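Local structure of angiopoietin-related protein 3 (Homo sapiens, 6EUA) at residues 13-17 with 39-43; 31-37 with 86-92; 94-100 with 111-117; 136-140 with 201-205. The protein raises plasma triglycerides by inhibiting lipoprotein lipase, and its fibrinogen-like domain, the part described here, is sufficient to mediate endothelial cell adhesion. All coordinates share one frame; numbering follows the deposited sequence.

Interaction 1 (13-17 with 39-43); sequences CTTIY and VYCDV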
# COMPACT_ATOMS: atom_id res chain seq x y z
N CYS A 13 -10.79 -12.31 -7.02
CA CYS A 13 -11.10 -10.88 -7.00
C CYS A 13 -12.50 -10.58 -7.54
O CYS A 13 -13.14 -9.61 -7.10
CB CYS A 13 -10.04 -10.11 -7.78
SG CYS A 13 -8.42 -10.00 -6.92
N THR A 14 -12.99 -11.37 -8.50
CA THR A 14 -14.32 -11.12 -9.04
C THR A 14 -15.39 -11.29 -7.97
O THR A 14 -16.35 -10.51 -7.89
CB THR A 14 -14.59 -12.06 -10.22
OG1 THR A 14 -13.71 -11.73 -11.29
CG2 THR A 14 -16.04 -11.97 -10.70
N THR A 15 -15.23 -12.30 -7.11
CA THR A 15 -16.21 -12.48 -6.04
C THR A 15 -16.00 -11.43 -4.94
O THR A 15 -16.95 -11.05 -4.25
CB THR A 15 -16.12 -13.88 -5.48
OG1 THR A 15 -15.16 -13.92 -4.43
CG2 THR A 15 -15.67 -14.88 -6.55
N ILE A 16 -14.77 -10.97 -4.75
CA ILE A 16 -14.56 -9.83 -3.85
C ILE A 16 -15.31 -8.62 -4.37
O ILE A 16 -16.02 -7.94 -3.61
CB ILE A 16 -13.05 -9.56 -3.69
CG1 ILE A 16 -12.45 -10.57 -2.72
CG2 ILE A 16 -12.80 -8.13 -3.20
CD1 ILE A 16 -10.98 -10.56 -2.67
N TYR A 17 -15.18 -8.32 -5.67
CA TYR A 17 -15.92 -7.21 -6.26
C TYR A 17 -17.43 -7.41 -6.11
O TYR A 17 -18.13 -6.54 -5.61
CB TYR A 17 -15.53 -7.05 -7.73
CG TYR A 17 -16.18 -5.86 -8.41
CD1 TYR A 17 -17.42 -5.99 -9.01
CD2 TYR A 17 -15.54 -4.62 -8.47
CE1 TYR A 17 -18.02 -4.93 -9.63
CE2 TYR A 17 -16.14 -3.54 -9.11
CZ TYR A 17 -17.38 -3.71 -9.69
OH TYR A 17 -18.00 -2.66 -10.32
N VAL A 39 -3.77 -11.24 -2.49
CA VAL A 39 -3.61 -10.79 -3.86
C VAL A 39 -3.86 -9.29 -3.90
O VAL A 39 -4.44 -8.71 -2.98
CB VAL A 39 -4.58 -11.51 -4.83
CG1 VAL A 39 -4.20 -12.97 -4.98
CG2 VAL A 39 -6.05 -11.32 -4.40
N TYR A 40 -3.40 -8.67 -4.98
CA TYR A 40 -3.81 -7.31 -5.32
C TYR A 40 -4.96 -7.41 -6.31
O TYR A 40 -4.81 -7.99 -7.39
CB TYR A 40 -2.66 -6.49 -5.89
CG TYR A 40 -3.03 -5.03 -6.03
CD1 TYR A 40 -3.67 -4.56 -7.17
CD2 TYR A 40 -2.79 -4.14 -4.99
CE1 TYR A 40 -4.04 -3.22 -7.27
CE2 TYR A 40 -3.15 -2.81 -5.09
CZ TYR A 40 -3.77 -2.36 -6.23
OH TYR A 40 -4.14 -1.04 -6.31
N CYS A 41 -6.14 -6.90 -5.92
CA CYS A 41 -7.29 -6.86 -6.82
C CYS A 41 -7.28 -5.51 -7.51
O CYS A 41 -7.23 -4.47 -6.85
CB CYS A 41 -8.61 -7.09 -6.07
SG CYS A 41 -8.83 -8.76 -5.35
N ASP A 42 -7.34 -5.53 -8.84
CA ASP A 42 -7.21 -4.32 -9.64
C ASP A 42 -8.47 -4.17 -10.48
O ASP A 42 -8.71 -4.95 -11.41
CB ASP A 42 -5.96 -4.40 -10.52
CG ASP A 42 -5.44 -3.03 -10.92
OD1 ASP A 42 -6.01 -2.00 -10.50
OD2 ASP A 42 -4.43 -2.99 -11.67
N VAL A 43 -9.28 -3.17 -10.13
CA VAL A 43 -10.52 -2.86 -10.84
C VAL A 43 -10.16 -1.88 -11.94
O VAL A 43 -9.58 -0.82 -11.67
CB VAL A 43 -11.57 -2.28 -9.89
CG1 VAL A 43 -12.89 -1.99 -10.62
CG2 VAL A 43 -11.79 -3.22 -8.72
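Cys13, at the start of helix 13-18, is joined to Cys41 of strand 37-44 by a disulfide with SG of Cys13 2.0 Å from SG of Cys41. The torsion about the S-S bond is -86°, close to the perpendicular setting of an unstrained disulfide. Each sulfur stands anti to its own carbonyl carbon (chi1 -72° in Cys13 and -67° in Cys41), which turns the two toward one another. Packing is tight around this bond. CG2 of Val39 comes from the strand to 3.7 Å from SG of Cys13, while CD1 of Ile16, about one turn further along the helix, meets SG of Cys41 at 3.9 Å. All four residues are buried, with Thr50 of strand 47-55 touching Cys13 and Tyr27 of strand 25-29 touching Cys41.

Towards Tyr17 and Val43 the contact is looser and partly open to solvent. Their side chains are roughly perpendicular, with CE2 of Tyr17 3.9 Å from CG1 of Val43, and the tyrosine ring also stacks with His22. Tyr40 and Asp42 point away from the helix and bind Arg75 of the second subunit; Asp42 also forms a salt bridge with Lys215 of its own chain. The helix is therefore held to the sheet covalently and by apolar contact, without polar exchange between the segments, consistent with a disulfide that anchors the first helix of this secreted fibrinogen-like domain to its sheet.

Interaction 2 (31-37 with 86-92); sequences PSNSQVF and KIYSIVK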
# COMPACT_ATOMS: atom_id res chain seq x y z
N PRO A 31 -8.84 -19.78 -3.06
CA PRO A 31 -9.39 -20.67 -4.09
C PRO A 31 -9.62 -22.06 -3.52
O PRO A 31 -9.06 -22.43 -2.48
CB PRO A 31 -8.31 -20.67 -5.19
CG PRO A 31 -7.48 -19.44 -4.93
CD PRO A 31 -7.51 -19.24 -3.43
N SER A 32 -10.46 -22.83 -4.21
CA SER A 32 -10.73 -24.21 -3.81
C SER A 32 -9.45 -24.99 -3.56
O SER A 32 -8.44 -24.77 -4.24
CB SER A 32 -11.54 -24.93 -4.89
OG SER A 32 -12.68 -24.17 -5.27
N ASN A 33 -9.49 -25.87 -2.56
CA ASN A 33 -8.40 -26.80 -2.25
C ASN A 33 -7.07 -26.08 -2.01
O ASN A 33 -6.00 -26.61 -2.34
CB ASN A 33 -8.24 -27.86 -3.34
CG ASN A 33 -9.54 -28.55 -3.67
OD1 ASN A 33 -10.44 -28.63 -2.84
ND2 ASN A 33 -9.65 -29.06 -4.90
N SER A 34 -7.11 -24.89 -1.42
CA SER A 34 -5.92 -24.07 -1.30
C SER A 34 -5.88 -23.40 0.07
O SER A 34 -6.90 -23.24 0.74
CB SER A 34 -5.87 -23.00 -2.41
OG SER A 34 -4.80 -22.07 -2.20
N GLN A 35 -4.67 -23.01 0.46
CA GLN A 35 -4.46 -22.13 1.60
C GLN A 35 -4.89 -20.70 1.28
O GLN A 35 -4.96 -20.29 0.12
CB GLN A 35 -2.98 -22.18 1.98
CG GLN A 35 -2.12 -22.23 0.71
CD GLN A 35 -0.71 -21.71 0.88
OE1 GLN A 35 0.15 -22.40 1.42
NE2 GLN A 35 -0.47 -20.50 0.40
N VAL A 36 -5.19 -19.94 2.34
CA VAL A 36 -5.44 -18.50 2.21
C VAL A 36 -4.16 -17.82 1.74
O VAL A 36 -3.06 -18.14 2.22
CB VAL A 36 -5.90 -17.89 3.55
CG1 VAL A 36 -5.99 -16.38 3.43
CG2 VAL A 36 -7.21 -18.50 4.02
N PHE A 37 -4.28 -16.90 0.79
CA PHE A 37 -3.16 -16.05 0.43
C PHE A 37 -3.70 -14.70 -0.05
O PHE A 37 -4.89 -14.55 -0.34
CB PHE A 37 -2.24 -16.71 -0.61
CG PHE A 37 -2.90 -17.02 -1.93
CD1 PHE A 37 -2.91 -16.08 -2.94
CD2 PHE A 37 -3.43 -18.27 -2.18
CE1 PHE A 37 -3.51 -16.36 -4.18
CE2 PHE A 37 -4.01 -18.58 -3.43
CZ PHE A 37 -4.05 -17.62 -4.42
N LYS A 86 0.09 -20.35 -7.05
CA LYS A 86 -1.06 -19.55 -6.67
C LYS A 86 -1.91 -19.18 -7.89
O LYS A 86 -3.15 -19.22 -7.82
CB LYS A 86 -0.60 -18.31 -5.92
CG LYS A 86 -0.16 -18.62 -4.48
CD LYS A 86 0.26 -17.36 -3.76
CE LYS A 86 0.77 -17.66 -2.36
NZ LYS A 86 1.86 -18.64 -2.39
N ILE A 87 -1.27 -18.86 -9.02
CA ILE A 87 -2.04 -18.54 -10.23
C ILE A 87 -2.86 -19.74 -10.66
O ILE A 87 -4.04 -19.62 -11.02
CB ILE A 87 -1.13 -18.06 -11.37
CG1 ILE A 87 -0.48 -16.74 -11.01
CG2 ILE A 87 -1.92 -17.90 -12.67
CD1 ILE A 87 0.92 -16.60 -11.58
N TYR A 88 -2.25 -20.94 -10.64
CA TYR A 88 -2.98 -22.13 -11.04
C TYR A 88 -4.11 -22.43 -10.07
O TYR A 88 -5.18 -22.89 -10.50
CB TYR A 88 -2.04 -23.34 -11.18
CG TYR A 88 -2.77 -24.58 -11.66
CD1 TYR A 88 -3.11 -24.72 -13.00
CD2 TYR A 88 -3.16 -25.58 -10.77
CE1 TYR A 88 -3.81 -25.83 -13.45
CE2 TYR A 88 -3.87 -26.70 -11.22
CZ TYR A 88 -4.19 -26.81 -12.56
OH TYR A 88 -4.88 -27.91 -13.03
N SER A 89 -3.91 -22.15 -8.78
CA SER A 89 -4.99 -22.32 -7.81
C SER A 89 -6.21 -21.49 -8.19
O SER A 89 -7.35 -21.91 -7.99
CB SER A 89 -4.51 -21.93 -6.41
OG SER A 89 -3.76 -22.98 -5.84
N ILE A 90 -5.98 -20.30 -8.72
CA ILE A 90 -7.09 -19.48 -9.18
C ILE A 90 -7.70 -20.07 -10.44
O ILE A 90 -8.91 -20.31 -10.52
CB ILE A 90 -6.62 -18.03 -9.39
CG1 ILE A 90 -6.14 -17.45 -8.04
CG2 ILE A 90 -7.72 -17.19 -10.04
CD1 ILE A 90 -5.34 -16.16 -8.16
N VAL A 91 -6.87 -20.34 -11.45
CA VAL A 91 -7.40 -20.69 -12.77
C VAL A 91 -7.85 -22.15 -12.82
O VAL A 91 -8.98 -22.45 -13.22
CB VAL A 91 -6.35 -20.37 -13.85
CG1 VAL A 91 -6.84 -20.85 -15.22
CG2 VAL A 91 -6.07 -18.87 -13.88
N LYS A 92 -6.98 -23.08 -12.44
CA LYS A 92 -7.27 -24.53 -12.45
C LYS A 92 -7.63 -24.92 -13.89
O LYS A 92 -6.81 -24.68 -14.79
CB LYS A 92 -8.32 -24.86 -11.40
CG LYS A 92 -7.70 -25.14 -10.04
CD LYS A 92 -8.76 -25.41 -8.98
CE LYS A 92 -8.16 -25.22 -7.60
NZ LYS A 92 -8.83 -24.11 -6.88
O HOH W 1 -2.01 -21.92 -3.77
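Phe37 carries its ring in the position between its backbone N and carbonyl carbon (chi1 62°), and this brings one face against Lys86, whose chain runs extended (chi2 -178°) and bends at its end (chi4 55°). The lysine runs antiparallel to the CB-to-CZ direction of the phenylalanine. CD of Lys86 stands over the face of the Phe37 ring, 3.8 Å from its centroid, in a CH-pi contact, while NZ passes beyond it to donate to Gly20 O of the third subunit and to Tyr71 O of its own chain. At the ring edge, CZ of Phe37 approaches CG1 of Ile90 at 4.2 Å, and the same CG1 meets CG of Pro31 at 3.9 Å. An alanine at Phe37 is likely to open a gap beside Ile90 and leave the aliphatic chain of Lys86 without the ring it lies over.

The polar part of the contact lies at the end of the helix. Lys92, the first residue to leave it, folds back so that NZ donates to Ser89 O at 2.9 Å, on a lone pair, and to Ser32 O at 2.7 Å, from a position tilted out of that carbonyl plane. One lysine thus ties the helix end to the type II turn Pro31-Ser34. A water adds a second link, bridging OG of Ser34 and OG of Ser89.

The turn and loop lead from strand 25-29 into strand 37-44. Phe37 and Ile90 both rest on Ile29, while Ile90 and Val91 pack helix 84-91 against Tyr96 of strand 96-104 and Ile218 of strand 213-220.

Interaction 3 (94-100 with 111-117); sequences SNYVLRI and YIEYSFY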
# COMPACT_ATOMS: atom_id res chain seq x y z
N SER A 94 -10.22 -23.82 -15.71
CA SER A 94 -11.16 -22.87 -16.28
C SER A 94 -10.52 -22.07 -17.41
O SER A 94 -9.30 -21.86 -17.46
CB SER A 94 -11.68 -21.92 -15.19
OG SER A 94 -12.37 -22.63 -14.17
N ASN A 95 -11.37 -21.63 -18.34
CA ASN A 95 -10.94 -20.66 -19.34
C ASN A 95 -10.94 -19.27 -18.69
O ASN A 95 -11.97 -18.83 -18.17
CB ASN A 95 -11.88 -20.73 -20.55
CG ASN A 95 -11.55 -19.73 -21.65
OD1 ASN A 95 -10.38 -19.41 -21.89
ND2 ASN A 95 -12.57 -19.26 -22.34
N TYR A 96 -9.79 -18.62 -18.64
CA TYR A 96 -9.64 -17.30 -18.03
C TYR A 96 -9.20 -16.29 -19.09
O TYR A 96 -8.76 -16.65 -20.19
CB TYR A 96 -8.63 -17.30 -16.87
CG TYR A 96 -9.20 -17.30 -15.47
CD1 TYR A 96 -10.00 -18.34 -15.03
CD2 TYR A 96 -8.92 -16.26 -14.57
CE1 TYR A 96 -10.51 -18.36 -13.75
CE2 TYR A 96 -9.42 -16.27 -13.27
CZ TYR A 96 -10.23 -17.33 -12.87
OH TYR A 96 -10.76 -17.38 -11.60
N VAL A 97 -9.28 -15.02 -18.72
CA VAL A 97 -8.91 -13.90 -19.59
C VAL A 97 -7.65 -13.26 -19.02
O VAL A 97 -7.61 -12.93 -17.83
CB VAL A 97 -10.06 -12.87 -19.68
CG1 VAL A 97 -9.62 -11.61 -20.45
CG2 VAL A 97 -11.31 -13.51 -20.27
N LEU A 98 -6.64 -13.08 -19.86
CA LEU A 98 -5.40 -12.43 -19.45
C LEU A 98 -5.30 -11.06 -20.10
O LEU A 98 -5.43 -10.95 -21.33
CB LEU A 98 -4.17 -13.27 -19.80
CG LEU A 98 -2.81 -12.56 -19.68
CD1 LEU A 98 -2.34 -12.48 -18.24
CD2 LEU A 98 -1.73 -13.23 -20.55
N ARG A 99 -5.05 -10.03 -19.30
CA ARG A 99 -4.82 -8.69 -19.81
C ARG A 99 -3.39 -8.28 -19.51
O ARG A 99 -2.91 -8.45 -18.38
CB ARG A 99 -5.79 -7.68 -19.20
CG ARG A 99 -5.49 -6.21 -19.55
CD ARG A 99 -6.65 -5.32 -19.14
NE ARG A 99 -6.28 -3.91 -19.26
CZ ARG A 99 -6.85 -3.08 -20.12
NH1 ARG A 99 -7.80 -3.53 -20.93
NH2 ARG A 99 -6.45 -1.81 -20.18
N ILE A 100 -2.69 -7.80 -20.53
CA ILE A 100 -1.33 -7.30 -20.39
C ILE A 100 -1.38 -5.80 -20.62
O ILE A 100 -1.89 -5.34 -21.64
CB ILE A 100 -0.36 -8.00 -21.35
CG1 ILE A 100 -0.15 -9.45 -20.91
CG2 ILE A 100 0.96 -7.24 -21.45
CD1 ILE A 100 0.67 -10.29 -21.87
N TYR A 111 -2.52 -2.03 -24.13
CA TYR A 111 -3.08 -3.22 -23.51
C TYR A 111 -3.37 -4.27 -24.57
O TYR A 111 -3.56 -3.95 -25.75
CB TYR A 111 -4.37 -2.93 -22.73
CG TYR A 111 -5.59 -2.79 -23.63
CD1 TYR A 111 -6.47 -3.85 -23.81
CD2 TYR A 111 -5.83 -1.61 -24.32
CE1 TYR A 111 -7.57 -3.73 -24.64
CE2 TYR A 111 -6.93 -1.48 -25.15
CZ TYR A 111 -7.79 -2.54 -25.31
OH TYR A 111 -8.89 -2.42 -26.14
N ILE A 112 -3.41 -5.52 -24.14
CA ILE A 112 -3.87 -6.61 -24.99
C ILE A 112 -4.48 -7.68 -24.10
O ILE A 112 -4.00 -7.94 -22.99
CB ILE A 112 -2.72 -7.15 -25.88
CG1 ILE A 112 -3.18 -8.35 -26.71
CG2 ILE A 112 -1.47 -7.45 -25.07
CD1 ILE A 112 -2.17 -8.77 -27.79
N GLU A 113 -5.57 -8.27 -24.58
CA GLU A 113 -6.26 -9.32 -23.85
C GLU A 113 -6.21 -10.61 -24.64
O GLU A 113 -6.23 -10.61 -25.88
CB GLU A 113 -7.71 -8.91 -23.56
CG GLU A 113 -7.80 -7.73 -22.62
CD GLU A 113 -9.18 -7.55 -22.01
OE1 GLU A 113 -10.05 -8.42 -22.23
OE2 GLU A 113 -9.40 -6.52 -21.33
N TYR A 114 -6.10 -11.72 -23.91
CA TYR A 114 -6.09 -13.06 -24.46
C TYR A 114 -7.04 -13.94 -23.67
O TYR A 114 -7.26 -13.72 -22.47
CB TYR A 114 -4.73 -13.74 -24.39
CG TYR A 114 -3.52 -12.95 -24.81
CD1 TYR A 114 -3.01 -11.93 -24.01
CD2 TYR A 114 -2.88 -13.24 -26.01
CE1 TYR A 114 -1.89 -11.21 -24.41
CE2 TYR A 114 -1.77 -12.53 -26.42
CZ TYR A 114 -1.27 -11.52 -25.62
OH TYR A 114 -0.15 -10.83 -26.03
N SER A 115 -7.56 -14.96 -24.35
CA SER A 115 -8.23 -16.08 -23.71
C SER A 115 -7.21 -17.19 -23.53
O SER A 115 -6.51 -17.55 -24.49
CB SER A 115 -9.41 -16.55 -24.57
OG SER A 115 -9.86 -17.84 -24.19
N PHE A 116 -7.10 -17.73 -22.30
CA PHE A 116 -6.05 -18.70 -22.04
C PHE A 116 -6.54 -19.85 -21.17
O PHE A 116 -7.59 -19.80 -20.53
CB PHE A 116 -4.80 -18.06 -21.39
CG PHE A 116 -4.94 -17.72 -19.94
CD1 PHE A 116 -5.47 -16.50 -19.55
CD2 PHE A 116 -4.52 -18.60 -18.96
CE1 PHE A 116 -5.59 -16.18 -18.20
CE2 PHE A 116 -4.64 -18.29 -17.61
CZ PHE A 116 -5.18 -17.09 -17.23
N TYR A 117 -5.74 -20.92 -21.23
CA TYR A 117 -5.81 -22.10 -20.39
C TYR A 117 -4.43 -22.35 -19.81
O TYR A 117 -3.42 -22.01 -20.43
CB TYR A 117 -6.27 -23.34 -21.19
CG TYR A 117 -7.71 -23.26 -21.61
CD1 TYR A 117 -8.07 -22.68 -22.83
CD2 TYR A 117 -8.71 -23.74 -20.79
CE1 TYR A 117 -9.40 -22.61 -23.21
CE2 TYR A 117 -10.03 -23.67 -21.16
CZ TYR A 117 -10.38 -23.11 -22.37
OH TYR A 117 -11.71 -23.06 -22.72
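Ile100 and Ile112 exchange two backbone hydrogen bonds, the straightest being Ile100 N to Ile112 O at 2.8 Å and 172°. The pairs Leu98-Tyr114 and Tyr96-Phe116 are bonded likewise, giving six bonds along this antiparallel hairpin. Val97-Ser115 and Arg99-Glu113 are the non-hydrogen-bonded pairs between them.

The next polar link is weaker. NH1 of Arg99 reaches OE2 of Glu113 at 3.4 Å in a long salt bridge, the carboxylate oxygen lying at the edge of the guanidinium. That flat group also lies against Tyr111, its plane 11° from the tyrosine ring, with CB of Tyr111 over its face and NH1 of Arg99 3.2 Å from CD1 of Tyr111. The other terminal nitrogen, NH2, is paired with Glu101. A leucine in place of Arg99 would probably leave Glu101 and Glu113 without this shared positive partner and Tyr111 without the flat group beside it.

On the buried face, CG of Phe116 lies between its backbone N and carbonyl carbon (chi1 76°), bringing CD1 of Phe116 within 3.5 Å of CB of Leu98 and its CZ within 3.5 Å of CB of Tyr96. CD1 of Ile100 meets CE1 of Tyr114 at 3.7 Å.

Strands 213-220 and 127-134 continue the sheet on either side. The hairpin is amphipathic: mostly polar groups, with Val97 among them, line the partly exposed face of Arg99 and Glu113, while aromatic and aliphatic groups fill the buried one.

Interaction 4 (136-140 with 201-205); sequences VPNAI and WKSQN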
# COMPACT_ATOMS: atom_id res chain seq x y z
N VAL A 136 -2.28 -2.80 -29.02
CA VAL A 136 -0.88 -3.08 -29.30
C VAL A 136 -0.82 -4.48 -29.90
O VAL A 136 -1.51 -5.39 -29.42
CB VAL A 136 -0.01 -2.93 -28.04
CG1 VAL A 136 -0.20 -4.09 -27.06
CG2 VAL A 136 1.45 -2.76 -28.40
N PRO A 137 -0.07 -4.69 -30.98
CA PRO A 137 -0.04 -6.02 -31.60
C PRO A 137 0.54 -7.05 -30.64
O PRO A 137 1.27 -6.74 -29.70
CB PRO A 137 0.86 -5.83 -32.83
CG PRO A 137 0.93 -4.34 -33.05
CD PRO A 137 0.77 -3.72 -31.69
N ASN A 138 0.18 -8.31 -30.90
CA ASN A 138 0.63 -9.41 -30.07
C ASN A 138 2.09 -9.75 -30.35
O ASN A 138 2.54 -9.71 -31.50
CB ASN A 138 -0.24 -10.64 -30.32
CG ASN A 138 0.17 -11.82 -29.47
OD1 ASN A 138 0.52 -11.68 -28.31
ND2 ASN A 138 0.13 -13.00 -30.06
N ALA A 139 2.83 -10.08 -29.29
CA ALA A 139 4.21 -10.53 -29.40
C ALA A 139 4.42 -11.98 -28.96
O ALA A 139 5.53 -12.50 -29.11
CB ALA A 139 5.14 -9.63 -28.57
N ILE A 140 3.40 -12.62 -28.41
CA ILE A 140 3.51 -13.98 -27.88
C ILE A 140 2.87 -14.93 -28.88
O ILE A 140 1.79 -14.62 -29.41
CB ILE A 140 2.85 -14.08 -26.49
CG1 ILE A 140 3.41 -12.99 -25.56
CG2 ILE A 140 3.05 -15.45 -25.86
CD1 ILE A 140 2.55 -12.68 -24.35
N TRP A 201 9.06 -5.40 -26.06
CA TRP A 201 7.85 -6.07 -26.55
C TRP A 201 7.84 -5.94 -28.08
O TRP A 201 7.40 -4.92 -28.63
CB TRP A 201 6.60 -5.49 -25.92
CG TRP A 201 5.33 -6.11 -26.39
CD1 TRP A 201 4.54 -5.69 -27.43
CD2 TRP A 201 4.66 -7.23 -25.80
NE1 TRP A 201 3.43 -6.50 -27.53
CE2 TRP A 201 3.47 -7.44 -26.54
CE3 TRP A 201 4.96 -8.09 -24.73
CZ2 TRP A 201 2.59 -8.49 -26.26
CZ3 TRP A 201 4.07 -9.12 -24.44
CH2 TRP A 201 2.91 -9.31 -25.20
N LYS A 202 8.33 -6.97 -28.76
CA LYS A 202 8.49 -6.96 -30.21
C LYS A 202 7.34 -7.75 -30.82
O LYS A 202 7.28 -8.97 -30.70
CB LYS A 202 9.84 -7.54 -30.62
CG LYS A 202 10.22 -7.27 -32.07
CD LYS A 202 9.92 -8.47 -32.95
CE LYS A 202 10.64 -9.72 -32.46
NZ LYS A 202 12.07 -9.45 -32.18
N SER A 203 6.45 -7.04 -31.50
CA SER A 203 5.30 -7.70 -32.08
C SER A 203 5.69 -8.47 -33.34
O SER A 203 6.83 -8.43 -33.82
CB SER A 203 4.21 -6.68 -32.40
OG SER A 203 4.76 -5.59 -33.12
N GLN A 204 4.70 -9.18 -33.88
CA GLN A 204 4.93 -10.07 -35.02
C GLN A 204 5.42 -9.31 -36.25
O GLN A 204 6.26 -9.81 -37.00
CB GLN A 204 3.63 -10.83 -35.32
CG GLN A 204 2.38 -10.04 -34.91
CD GLN A 204 1.12 -10.88 -34.88
OE1 GLN A 204 1.17 -12.10 -34.73
NE2 GLN A 204 -0.03 -10.22 -35.02
N ASN A 205 4.90 -8.09 -36.46
CA ASN A 205 5.27 -7.32 -37.64
C ASN A 205 6.74 -6.92 -37.62
O ASN A 205 7.42 -6.98 -38.66
CB ASN A 205 4.37 -6.08 -37.77
CG ASN A 205 4.09 -5.40 -36.43
OD1 ASN A 205 4.60 -5.81 -35.38
ND2 ASN A 205 3.25 -4.37 -36.45
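Trp201 gives the contact its largest buried area, with its indole held from several directions by the loop 136-140. The side chain extends anti to the backbone N (chi1 179°), which sends the ring toward Ala139. CB of Ala139 stands over the ring, 3.6 Å from the centroid of its six-membered part. At the edge, NE1 of Trp201 donates to Pro137 O at 3.1 Å in a nearly straight bond (166°), the oxygen lying in the ring plane. This bond satisfies the indole N-H of a buried residue and fixes the rotation of the ring. CD1 of Ile140 meets the indole edge at the benzo end, 3.5 Å from CH2 of Trp201.

An Asx turn helps shape the loop: OD1 of Asn138 accepts from Ile140 N at 3.0 Å, the donor lying well above the plane of the amide carbonyl, and its other partner is Tyr114 OH. Trp201 belongs to strand 199-202, which pairs with strand 208-211 as a small two-stranded sheet, consistent with the outlying P subdomain of fibrinogen-like domains. Leu180 and Tyr209 also touch the indole.

The methyl of Ala139 also touches the strand backbone, its CB 3.1 Å from Lys202 O. Pro137 makes the third large contribution: CB of Pro137 presses on CB of Ser203 at 3.5 Å, tighter than usual for two carbons. Just beyond, Gln204 N donates to Asn138 O at 3.3 Å, in the plane of that carbonyl.

Interactions 1 and 2 adjoin in sequence, their segments alternating along the chain, with centres 14 Å apart. Interaction 2 passes directly to interaction 3: CG2 of Val91 lies 3.9 Å from CZ of Phe116, seating the helix on the buried side of the hairpin. Interaction 3 in turn touches interaction 4, where Tyr114 OH and Asn138 OD1, 2.5 Å apart, probably form a hydrogen bond. Interactions 1 and 4 lie on opposite sides of the chain's centre, about 28 Å apart between centres. Interactions 1 and 2 also meet neighbouring subunits, whereas 3 and 4 touch no other chain of the assembly.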